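Local coordinates for protein imidazoleglycerol-phosphate dehydratase (Pyrococcus furiosus, PDB 5DNL) that catalyses the dehydration of imidazoleglycerol phosphate to imidazoleacetol phosphate, the sixth step of histidine biosynthesis, at manganese-containing active sites, at residues I60-G63 with E64-E68; G113-V116 with S117-K120. All blocks are in the same frame, centred on the assembly; numbering follows the deposited sequence.

Contact 1: I60-G63 with E64-E68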
loop_
_atom_site.group_PDB
_atom_site.type_symbol
_atom_site.label_atom_id
_atom_site.label_comp_id
_atom_site.label_asym_id
_atom_site.label_seq_id
_atom_site.Cartn_x
_atom_site.Cartn_y
_atom_site.Cartn_z
ATOM N N ILE A 60 25.690 -14.475 37.620
ATOM C CA ILE A 60 27.122 -14.203 37.781
ATOM C C ILE A 60 27.767 -15.235 38.697
ATOM O O ILE A 60 28.816 -15.781 38.343
ATOM C CB ILE A 60 27.383 -12.795 38.325
ATOM C CG1 ILE A 60 26.921 -11.701 37.332
ATOM C CG2 ILE A 60 28.860 -12.615 38.661
ATOM C CD1 ILE A 60 26.870 -10.295 37.909
ATOM N N THR A 61 27.158 -15.460 39.856
ATOM C CA THR A 61 27.780 -16.319 40.876
ATOM C C THR A 61 27.785 -17.779 40.407
ATOM O O THR A 61 28.785 -18.483 40.567
ATOM C CB THR A 61 27.065 -16.169 42.228
ATOM O OG1 THR A 61 26.957 -14.792 42.566
ATOM C CG2 THR A 61 27.849 -16.888 43.350
ATOM N N LEU A 62 26.692 -18.231 39.804
ATOM C CA LEU A 62 26.627 -19.563 39.207
ATOM C C LEU A 62 27.692 -19.709 38.115
ATOM O O LEU A 62 28.379 -20.725 38.023
ATOM C CB LEU A 62 25.233 -19.841 38.645
ATOM C CG LEU A 62 25.010 -21.138 37.871
ATOM C CD1 LEU A 62 25.315 -22.365 38.719
ATOM C CD2 LEU A 62 23.588 -21.201 37.342
ATOM N N GLY A 63 27.827 -18.700 37.252
ATOM C CA GLY A 63 28.868 -18.731 36.236
ATOM C C GLY A 63 30.272 -18.851 36.806
ATOM O O GLY A 63 31.086 -19.619 36.301
ATOM N N GLU A 64 30.548 -18.053 37.819
ATOM C CA GLU A 64 31.853 -18.092 38.483
ATOM C C GLU A 64 32.078 -19.459 39.110
ATOM O O GLU A 64 33.186 -20.003 39.037
ATOM C CB GLU A 64 31.923 -17.021 39.556
ATOM C CG GLU A 64 31.987 -15.602 39.015
ATOM C CD GLU A 64 31.975 -14.561 40.131
ATOM O OE1 GLU A 64 31.609 -14.863 41.295
ATOM O OE2 GLU A 64 32.316 -13.412 39.843
ATOM N N ALA A 65 31.025 -20.030 39.682
ATOM C CA ALA A 65 31.118 -21.362 40.317
ATOM C C ALA A 65 31.393 -22.422 39.276
ATOM O O ALA A 65 32.252 -23.301 39.471
ATOM C CB ALA A 65 29.887 -21.693 41.122
ATOM N N LEU A 66 30.708 -22.351 38.136
ATOM C CA LEU A 66 30.969 -23.287 37.053
ATOM C C LEU A 66 32.390 -23.144 36.514
ATOM O O LEU A 66 33.032 -24.132 36.211
ATOM C CB LEU A 66 29.961 -23.104 35.915
ATOM C CG LEU A 66 28.546 -23.546 36.258
ATOM C CD1 LEU A 66 27.543 -22.876 35.326
ATOM C CD2 LEU A 66 28.399 -25.060 36.156
ATOM N N ARG A 67 32.859 -21.916 36.378
ATOM C CA ARG A 67 34.201 -21.654 35.894
ATOM C C ARG A 67 35.257 -22.244 36.849
ATOM O O ARG A 67 36.175 -22.923 36.392
ATOM C CB ARG A 67 34.406 -20.156 35.666
ATOM C CG ARG A 67 35.836 -19.716 35.403
ATOM C CD ARG A 67 36.466 -20.366 34.208
ATOM N NE ARG A 67 35.885 -19.877 32.957
ATOM C CZ ARG A 67 36.418 -20.057 31.754
ATOM N NH1 ARG A 67 35.826 -19.529 30.689
ATOM N NH2 ARG A 67 37.527 -20.774 31.591
ATOM N N GLU A 68 35.077 -22.019 38.144
ATOM C CA GLU A 68 35.983 -22.577 39.160
ATOM C C GLU A 68 36.014 -24.099 39.093
ATOM O O GLU A 68 37.080 -24.675 39.282
ATOM C CB GLU A 68 35.555 -22.101 40.539
ATOM C CG GLU A 68 36.442 -22.565 41.689
ATOM C CD GLU A 68 35.902 -22.100 43.018
ATOM O OE1 GLU A 68 34.769 -22.478 43.364
ATOM O OE2 GLU A 68 36.604 -21.350 43.713
#

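Contact 2: G113-V116 with S117-K120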
loop_
_atom_site.group_PDB
_atom_site.type_symbol
_atom_site.label_atom_id
_atom_site.label_comp_id
_atom_site.label_asym_id
_atom_site.label_seq_id
_atom_site.Cartn_x
_atom_site.Cartn_y
_atom_site.Cartn_z
ATOM N N GLY A 113 5.568 -13.614 37.242
ATOM C CA GLY A 113 6.820 -14.142 37.761
ATOM C C GLY A 113 7.842 -14.459 36.690
ATOM O O GLY A 113 9.028 -14.610 37.003
ATOM N N PHE A 114 7.381 -14.591 35.435
ATOM C CA PHE A 114 8.227 -14.913 34.302
ATOM C C PHE A 114 8.339 -13.643 33.481
ATOM O O PHE A 114 7.340 -13.056 33.068
ATOM C CB PHE A 114 7.640 -16.054 33.471
ATOM C CG PHE A 114 7.736 -17.397 34.147
ATOM C CD1 PHE A 114 6.733 -17.848 34.998
ATOM C CD2 PHE A 114 8.833 -18.217 33.929
ATOM C CE1 PHE A 114 6.823 -19.089 35.610
ATOM C CE2 PHE A 114 8.936 -19.450 34.546
ATOM C CZ PHE A 114 7.942 -19.875 35.392
ATOM N N ALA A 115 9.556 -13.190 33.300
ATOM C CA ALA A 115 9.801 -11.979 32.539
ATOM C C ALA A 115 11.041 -12.119 31.697
ATOM O O ALA A 115 12.071 -12.640 32.162
ATOM C CB ALA A 115 9.953 -10.802 33.481
ATOM N N VAL A 116 10.970 -11.618 30.471
ATOM C CA VAL A 116 12.118 -11.618 29.580
ATOM C C VAL A 116 13.273 -10.833 30.215
ATOM O O VAL A 116 14.444 -11.252 30.094
ATOM C CB VAL A 116 11.738 -11.039 28.188
ATOM C CG1 VAL A 116 12.966 -10.883 27.304
ATOM C CG2 VAL A 116 10.690 -11.935 27.520
ATOM N N SER A 117 12.991 -9.703 30.861
ATOM C CA SER A 117 14.043 -8.928 31.561
ATOM C C SER A 117 14.875 -9.810 32.480
ATOM O O SER A 117 16.105 -9.791 32.448
ATOM C CB SER A 117 13.448 -7.782 32.394
ATOM O OG SER A 117 14.415 -7.260 33.354
ATOM N N LEU A 118 14.197 -10.606 33.284
ATOM C CA LEU A 118 14.867 -11.425 34.291
ATOM C C LEU A 118 15.612 -12.584 33.640
ATOM O O LEU A 118 16.753 -12.890 34.029
ATOM C CB LEU A 118 13.869 -11.925 35.321
ATOM C CG LEU A 118 13.160 -10.851 36.145
ATOM C CD1 LEU A 118 12.165 -11.483 37.114
ATOM C CD2 LEU A 118 14.121 -9.956 36.904
ATOM N N LEU A 119 15.004 -13.215 32.637
ATOM C CA LEU A 119 15.702 -14.267 31.890
ATOM C C LEU A 119 16.977 -13.755 31.268
ATOM O O LEU A 119 18.053 -14.341 31.425
ATOM C CB LEU A 119 14.813 -14.886 30.821
ATOM C CG LEU A 119 15.506 -15.871 29.887
ATOM C CD1 LEU A 119 15.983 -17.112 30.630
ATOM C CD2 LEU A 119 14.544 -16.255 28.771
ATOM N N LYS A 120 16.864 -12.626 30.571
ATOM C CA LYS A 120 18.024 -12.043 29.883
ATOM C C LYS A 120 19.121 -11.669 30.871
ATOM O O LYS A 120 20.310 -11.874 30.591
ATOM C CB LYS A 120 17.651 -10.819 29.042
ATOM C CG LYS A 120 16.921 -11.156 27.764
ATOM C CD LYS A 120 16.648 -9.892 26.956
ATOM C CE LYS A 120 16.072 -10.201 25.592
ATOM N NZ LYS A 120 15.756 -8.931 24.881
#

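Contact 1: I60-G63 with E64-E68
The carbonyl oxygen of L62 receives the amide of L66, with N of L66 2.8 Å from O of L62, and the γ-carbon of the same leucine settles against that oxygen, L66 CG lying 3.3 Å from L62 O. Three more bonds of the same i to i+4 kind continue the α-helical pattern: E64 to I60, A65 to T61 and R67 to G63. Within the turn the two leucines also meet through their branches. L62 swings CG anti to its backbone N (chi1 175°) while L66 keeps CG beside its own, and the side chains cross obliquely, L66 CD1 lying 4.0 Å from L62 CG. Helix 51-69, which carries the metal ligands H52 and E56 upstream, is here wedged between helix 116-130, where L62 meets F122 and L66 meets L126 and L130, and strand 8-14, where T61 touches I10, A65 touches V12 and I14, and L66 touches I14. That strand belongs to a mixed four-stranded sheet, and the chain holds a second sheet with the same strand order, 1-2-4-3. On another side of the helix I60 and E64 run side by side. The extended chain of E64 brings its carboxylate to the methyl branch of I60, OE2 3.7 Å from CG2, while E64 CG rests 3.2 Å from I60 O. T61 turns OG1 back to the carbonyl of D57, a bond that satisfies the hydroxyl within its own helix, whereas R67, bent at chi2 and chi3, carries its guanidinium away to the carbonyl oxygens of L130 and, more weakly, R131.

Contact 2: G113-V116 with S117-K120
K120 N donates to V116 O at 2.8 Å in a nearly straight bond, and L119 N reaches A115 O at 3.0 Å with an N-H...O angle of 171°. A115 O also takes a weak bond from L118 N, so two successive amides converge on this one oxygen. Outside the turn, the ammonium of K120 forms a salt bridge with D109 of a second subunit, while S117 OG bonds N143 and E111 of that subunit. The lysine gets there by running extended alongside V116, its CE 3.6 Å from V116 CG1; that methyl stands anti to the valine N (chi1 173°), on the side facing the lysine chain. With K120 shortened to an alanine, D109 of the second subunit would probably lose this charged mate and the flank of V116 its cover. Farther round the turn, A115 CB rests 4.2 Å from L118 CG, and L118 continues onto R51, H52 and W55 of helix 51-69. G113, whose positive phi (97°) suits a residue without a side chain, gives its carbonyl to R51. The arrangement is that of a helix N-terminus: A115 takes the N-cap position of helix 116-130, the helix that supplies manganese ligand E121.

How the contacts relate
Following the chain from its N terminus, contact 1 comes first, within helix 51-69, and is complete before contact 2 begins at the entry to helix 116-130. The two are in series, neither nested nor crossed, and each spans adjoining residues, so neither closes a long loop. Between them run strands 77-84, 87-94 and 100-104. The centres of contact 1 and contact 2 lie about 20 Å apart on opposite sides of the chain's centre, without touching. The two helices nevertheless join them: the middle and later turns of helix 116-130 pack on contact 1, whereas its first turn, in contact 2, meets the beginning of helix 51-69. Contact 1 also ties in strand 8-14; contact 2 adds helix 144-162 and a second subunit.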